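Local coordinates for glyoxalase family protein (Listeria monocytogenes, PDB 2P7O) that confers resistance to fosfomycin as a manganese-dependent hydrolase that catalyses hydration of the antibiotic, at residues Phe72-Ser76 / Glu77-Glu81. Numbering follows the deposited sequence.
Sequences FQIQS and EEVDE
Between Gln75 and Val79 the backbone turns twice in succession: Glu78 N donates to Gln75 O at 2.8 Å and Val79 N to Ser76 O at 3.3 Å. These overlapping turns join strand 69-73 to helix 79-89, the strand-to-helix connection of a βαβββ module of the glyoxalase (vicinal oxygen chelate) fold. With its chain extended beyond CG (chi2 180°), Glu78 reaches back alongside Gln75, and in the conformer described here, one of two, OE2 accepts Gln75 N at 2.9 Å in an almost straight bond (177°) on the anti side of the carboxylate, slightly out of its plane. Such a long acidic side chain suits this place, because it spans the turn to a backbone N-H; in this conformer its other oxygen, OE1, takes Met1 N of the second subunit, so the carboxylate can bridge the turn and the dimer partner.

Glu78 OE2 also lies 3.5 Å from Ile74 CB. Ile74 CD1 lies 4.1 Å from Val79 CG2, the two side chains crossing at about a right angle. These two branched apolar residues suit the buried side: Ile74 packs on Leu119 and on Ile2 of the second subunit, Val79 on Ala121. Leu119 follows Glu118, a manganese ligand, but the metal itself is about 12 Å from the Ile74 side chain.

Gln75, Glu77 and Asp80 lie exposed, where polar ends can meet solvent and two bound waters. Glu77 bends at chi2 (97°), bringing OE1 back to 3.6 Å from Gln75 CB, while one water donates to both Gln75 OE1 and Glu77 OE1. Asp80, salt-bridged to Arg105, shares a second water with the turn: this water accepts from Asp80 N and donates to Ser76 O and, at 2.6 Å, to Asp80 OD2.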
loop_
_atom_site.group_PDB
_atom_site.type_symbol
_atom_site.label_atom_id
_atom_site.label_comp_id
_atom_site.label_asym_id
_atom_site.label_seq_id
_atom_site.Cartn_x
_atom_site.Cartn_y
_atom_site.Cartn_z
ATOM N N PHE A 72 1.474 9.124 3.521
ATOM C CA PHE A 72 0.475 9.745 4.371
ATOM C C PHE A 72 0.588 11.274 4.295
ATOM O O PHE A 72 1.677 11.781 4.079
ATOM C CB PHE A 72 0.704 9.356 5.852
ATOM C CG PHE A 72 0.282 7.900 6.082
ATOM C CD1 PHE A 72 1.221 6.888 6.122
ATOM C CD2 PHE A 72 -1.047 7.598 6.324
ATOM C CE1 PHE A 72 0.802 5.592 6.403
ATOM C CE2 PHE A 72 -1.483 6.299 6.485
ATOM C CZ PHE A 72 -0.542 5.280 6.560
ATOM N N GLN A 73 -0.575 11.912 4.504
ATOM C CA GLN A 73 -0.668 13.346 4.457
ATOM C C GLN A 73 -0.291 14.028 5.781
ATOM O O GLN A 73 -0.832 13.708 6.863
ATOM C CB GLN A 73 -2.106 13.774 4.068
ATOM C CG GLN A 73 -2.139 15.211 3.516
ATOM C CD GLN A 73 -3.468 15.541 2.842
ATOM O OE1 GLN A 73 -3.887 16.692 2.999
ATOM N NE2 GLN A 73 -4.175 14.626 2.142
ATOM N N ILE A 74 0.612 15.035 5.679
ATOM C CA ILE A 74 0.892 15.878 6.860
ATOM C C ILE A 74 0.888 17.327 6.389
ATOM O O ILE A 74 0.821 17.619 5.176
ATOM C CB ILE A 74 2.238 15.588 7.556
ATOM C CG1 ILE A 74 3.416 15.668 6.553
ATOM C CG2 ILE A 74 2.193 14.178 8.153
ATOM C CD1 ILE A 74 4.772 15.682 7.245
ATOM N N GLN A 75 0.955 18.229 7.385
ATOM C CA GLN A 75 0.965 19.643 7.013
ATOM C C GLN A 75 2.388 20.174 6.927
ATOM O O GLN A 75 3.300 19.694 7.605
ATOM C CB GLN A 75 0.220 20.441 8.101
ATOM C CG GLN A 75 -1.179 19.865 8.418
ATOM C CD GLN A 75 -1.996 19.998 7.142
ATOM O OE1 GLN A 75 -1.961 21.082 6.540
ATOM N NE2 GLN A 75 -2.570 18.894 6.659
ATOM N N SER A 76 2.530 21.174 6.040
ATOM C CA SER A 76 3.825 21.791 5.822
ATOM C C SER A 76 4.451 22.200 7.141
ATOM O O SER A 76 5.664 22.024 7.347
ATOM C CB SER A 76 3.607 23.006 4.900
ATOM O OG SER A 76 2.818 22.592 3.775
ATOM N N GLU A 77 3.688 22.718 8.103
ATOM C CA GLU A 77 4.363 23.148 9.332
ATOM C C GLU A 77 4.809 21.997 10.247
ATOM O O GLU A 77 5.405 22.286 11.305
ATOM C CB GLU A 77 3.436 24.106 10.079
ATOM C CG GLU A 77 2.952 25.277 9.228
ATOM C CD GLU A 77 1.577 25.092 8.604
ATOM O OE1 GLU A 77 1.199 23.938 8.302
ATOM O OE2 GLU A 77 0.876 26.103 8.379
ATOM N N GLU A 78 4.579 20.732 9.854
ATOM C CA GLU A 78 5.030 19.610 10.693
ATOM C C GLU A 78 6.204 18.860 10.047
ATOM O O GLU A 78 6.712 17.876 10.598
ATOM C CB GLU A 78 3.879 18.566 10.744
ATOM C CG GLU A 78 2.547 19.175 11.208
ATOM C CD GLU A 78 1.448 18.121 11.239
ATOM O OE1 GLU A 78 1.005 17.863 12.375
ATOM O OE2 GLU A 78 1.088 17.501 10.199
ATOM N N VAL A 79 6.589 19.246 8.831
ATOM C CA VAL A 79 7.640 18.470 8.138
ATOM C C VAL A 79 8.931 18.364 8.930
ATOM O O VAL A 79 9.479 17.262 8.992
ATOM C CB VAL A 79 7.970 19.116 6.775
ATOM C CG1 VAL A 79 9.198 18.446 6.129
ATOM C CG2 VAL A 79 6.757 19.001 5.840
ATOM N N ASP A 80 9.482 19.455 9.438
ATOM C CA ASP A 80 10.743 19.358 10.179
ATOM C C ASP A 80 10.626 18.532 11.453
ATOM O O ASP A 80 11.499 17.740 11.848
ATOM C CB ASP A 80 11.279 20.799 10.470
ATOM C CG ASP A 80 11.537 21.524 9.151
ATOM O OD1 ASP A 80 12.407 21.079 8.357
ATOM O OD2 ASP A 80 10.873 22.513 8.741
ATOM N N GLU A 81 9.506 18.652 12.156
ATOM C CA GLU A 81 9.251 17.870 13.368
ATOM C C GLU A 81 9.201 16.370 13.081
ATOM O O GLU A 81 9.778 15.544 13.817
ATOM C CB GLU A 81 7.919 18.322 14.012
ATOM C CG GLU A 81 7.870 18.127 15.528
ATOM C CD GLU A 81 7.158 16.827 15.862
ATOM O OE1 GLU A 81 5.924 16.862 15.668
ATOM O OE2 GLU A 81 7.872 15.845 16.190
HETATM O O HOH W 1 -0.841 23.469 5.951
HETATM O O HOH W 2 8.368 22.074 9.127
#